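Local coordinates for protein probable glutaredoxin ssr2061 (PDB 4MJE) that probably acts as a glutathione-disulfide oxidoreductase, reducing low-molecular-weight disulfides and proteins with electrons supplied through glutathione, at residues A[29-34]-A[79-84]. The protein carries 1 engineered substitution. Numbering follows the deposited sequence.
Sequences CMRALA and GGCDDI. With SO4 (sulfate ion), chain C.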
ATOM      1  N   CYS A  29       5.461 -10.918   1.790  1.00  4.27           N
ATOM      2  CA  CYS A  29       4.608  -9.944   2.477  1.00  3.88           C
ATOM      3  C   CYS A  29       5.385  -9.246   3.590  1.00  3.22           C
ATOM      4  O   CYS A  29       5.302  -8.016   3.750  1.00  3.79           O
ATOM      5  CB  CYS A  29       3.390 -10.662   3.044  1.00  3.50           C
ATOM      6  SG  CYS A  29       2.247 -11.232   1.811  1.00  4.25           S
ATOM      7  N   MET A  30       6.146 -10.011   4.364  1.00  4.39           N
ATOM      8  CA  MET A  30       6.924  -9.435   5.449  1.00  3.56           C
ATOM      9  C   MET A  30       7.932  -8.407   4.920  1.00  3.83           C
ATOM     10  O   MET A  30       8.108  -7.345   5.514  1.00  4.45           O
ATOM     11  CB  MET A  30       7.617 -10.559   6.215  1.00  4.56           C
ATOM     12  CG  MET A  30       6.671 -11.414   7.045  1.00  5.54           C
ATOM     13  SD  MET A  30       7.402 -12.982   7.515  1.00  6.30           S
ATOM     14  CE  MET A  30       8.701 -12.411   8.600  1.00  9.90           C
ATOM     15  N   ARG A  31       8.565  -8.688   3.791  1.00  4.46           N
ATOM     16  CA  ARG A  31       9.527  -7.752   3.226  1.00  5.06           C
ATOM     17  C   ARG A  31       8.845  -6.462   2.743  1.00  5.75           C
ATOM     18  O   ARG A  31       9.387  -5.359   2.888  1.00  5.14           O
ATOM     19  CB  ARG A  31      10.282  -8.425   2.073  1.00  8.37           C
ATOM     20  CG  ARG A  31      11.480  -7.667   1.534  1.00 14.73           C
ATOM     21  CD  ARG A  31      12.235  -8.466   0.496  1.00 19.40           C
ATOM     22  NE  ARG A  31      12.697  -9.725   1.065  1.00 17.88           N
ATOM     23  CZ  ARG A  31      13.007 -10.811   0.361  1.00 19.09           C
ATOM     24  NH1 ARG A  31      12.920 -10.805  -0.963  1.00 27.45           N
ATOM     25  NH2 ARG A  31      13.403 -11.906   0.994  1.00 22.79           N
ATOM     26  N   ALA A  32       7.668  -6.590   2.135  1.00  4.93           N
ATOM     27  CA  ALA A  32       6.930  -5.430   1.642  1.00  4.98           C
ATOM     28  C   ALA A  32       6.460  -4.586   2.831  1.00  4.47           C
ATOM     29  O   ALA A  32       6.537  -3.360   2.822  1.00  4.64           O
ATOM     30  CB  ALA A  32       5.758  -5.890   0.801  1.00  3.83           C
ATOM     31  N   LEU A  33       5.969  -5.244   3.877  1.00  4.06           N
ATOM     32  CA  LEU A  33       5.558  -4.543   5.090  1.00  3.54           C
ATOM     33  C   LEU A  33       6.717  -3.780   5.705  1.00  5.11           C
ATOM     34  O   LEU A  33       6.537  -2.650   6.157  1.00  4.79           O
ATOM     35  CB  LEU A  33       4.996  -5.522   6.107  1.00  4.32           C
ATOM     36  CG  LEU A  33       3.599  -6.075   5.801  1.00  4.79           C
ATOM     37  CD1 LEU A  33       3.315  -7.276   6.717  1.00  6.06           C
ATOM     38  CD2 LEU A  33       2.514  -5.035   5.929  1.00  4.05           C
ATOM     39  N   ALA A  34       7.904  -4.374   5.700  1.00  4.82           N
ATOM     40  CA  ALA A  34       9.065  -3.702   6.244  1.00  5.58           C
ATOM     41  C   ALA A  34       9.346  -2.408   5.510  1.00  6.07           C
ATOM     42  O   ALA A  34       9.646  -1.401   6.137  1.00  6.28           O
ATOM     43  CB  ALA A  34      10.267  -4.595   6.188  1.00  6.60           C
ATOM     44  N   GLY A  79       1.291  -3.627  -7.580  1.00  7.03           N
ATOM     45  CA  GLY A  79       1.864  -4.940  -7.775  1.00  8.11           C
ATOM     46  C   GLY A  79       2.252  -5.568  -6.468  1.00  7.38           C
ATOM     47  O   GLY A  79       1.600  -5.368  -5.439  1.00  8.59           O
ATOM     48  N   GLY A  80       3.336  -6.322  -6.504  1.00  7.58           N
ATOM     49  CA  GLY A  80       3.789  -7.111  -5.376  1.00  7.12           C
ATOM     50  C   GLY A  80       5.018  -6.564  -4.704  1.00  5.14           C
ATOM     51  O   GLY A  80       5.348  -5.392  -4.834  1.00  6.69           O
ATOM     52  N   CYS A  81       5.688  -7.434  -3.965  1.00  6.37           N
ATOM     53  CA  CYS A  81       6.883  -7.049  -3.231  1.00  6.95           C
ATOM     54  C   CYS A  81       7.988  -6.575  -4.183  1.00  7.07           C
ATOM     55  O   CYS A  81       8.576  -5.523  -3.989  1.00  6.67           O
ATOM     56  CB  CYS A  81       7.343  -8.210  -2.339  1.00  7.34           C
ATOM     57  SG  CYS A  81       8.819  -7.867  -1.378  1.00  9.55           S
ATOM     58  N   ASP A  82       8.263  -7.363  -5.212  1.00  8.51           N
ATOM     59  CA  ASP A  82       9.289  -6.972  -6.172  1.00  8.74           C
ATOM     60  C   ASP A  82       8.960  -5.633  -6.812  1.00  7.30           C
ATOM     61  O   ASP A  82       9.844  -4.794  -7.004  1.00  7.53           O
ATOM     62  CB  ASP A  82       9.527  -8.057  -7.226  1.00 11.00           C
ATOM     63  CG  ASP A  82      10.346  -9.216  -6.681  1.00 15.68           C
ATOM     64  OD1 ASP A  82      10.584  -9.264  -5.452  1.00 17.57           O
ATOM     65  OD2 ASP A  82      10.749 -10.090  -7.478  1.00 24.06           O
ATOM     66  N   ASP A  83       7.687  -5.389  -7.080  1.00  7.12           N
ATOM     67  CA  ASP A  83       7.316  -4.154  -7.743  1.00  8.46           C
ATOM     68  C   ASP A  83       7.567  -2.945  -6.875  1.00  7.05           C
ATOM     69  O   ASP A  83       8.075  -1.948  -7.360  1.00  8.05           O
ATOM     70  CB  ASP A  83       5.859  -4.198  -8.198  1.00  8.32           C
ATOM     71  CG  ASP A  83       5.619  -5.263  -9.243  1.00 12.94           C
ATOM     72  OD1 ASP A  83       6.440  -5.384 -10.183  1.00 16.07           O
ATOM     73  OD2 ASP A  83       4.651  -6.032  -9.103  1.00 13.16           O
ATOM     74  N   ILE A  84       7.226  -3.031  -5.601  0.52  6.71           N
ATOM     75  CA  ILE A  84       7.414  -1.879  -4.751  0.52  5.25           C
ATOM     76  C   ILE A  84       8.902  -1.598  -4.509  0.52  5.73           C
ATOM     77  O   ILE A  84       9.342  -0.443  -4.541  0.52  5.07           O
ATOM     78  CB  ILE A  84       6.606  -2.005  -3.448  0.52  4.54           C
ATOM     79  CG1 ILE A  84       6.575  -0.652  -2.743  0.52  7.07           C
ATOM     80  CG2 ILE A  84       7.154  -3.093  -2.530  0.52  9.62           C
ATOM     81  CD1 ILE A  84       5.544  -0.562  -1.627  0.52  4.40           C
TER
HETATM   82  S   SO4 C 102       6.533 -10.681  -5.367  1.00 31.38           S
HETATM   83  O1  SO4 C 102       5.354 -10.175  -4.660  1.00 17.94           O
HETATM   84  O2  SO4 C 102       6.203 -11.935  -6.042  1.00 29.73           O
HETATM   85  O3  SO4 C 102       6.980  -9.686  -6.334  1.00 33.93           O
HETATM   86  O4  SO4 C 102       7.603 -10.962  -4.410  1.00 42.66           O
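The thiol of C81 lies against the first turns of helix 27-39: SG is 3.8 Å from CB of R31 and 3.9 Å from the backbone N of A32, while CG and CD of R31 run alongside the same sulfur. The two backbones approach closely at A32 and C81, their CA atoms 5.1 Å apart, a spacing that the small CB of A32 permits, 4.2 Å from CB of C81. Between residues 29-34 and 79-84 there is no hydrogen bond, and the contact is by packing. It joins two helices on the same face of the thioredoxin-fold sheet; the CxxC pair C26 and C29, probably the redox-active cysteines, sits at the start of the first, with no disulfide formed here. At the start of helix 81-89, a sulfate, probably from the crystallisation liquor, accepts hydrogen bonds: C81 N to O1 (2.8 Å) and D82 N to O3 (2.9 Å). In glutaredoxins the corresponding N-H groups commonly bind a glutathione carboxylate, so the sulfate probably marks that anion site. Farther out, OD2 of D83 takes the N-H of the N-cap residue G80 on its anti side (N to OD2 2.9 Å, 166°), and the hydroxyl of Y85 hydrogen-bonds to the carbonyl O of R31.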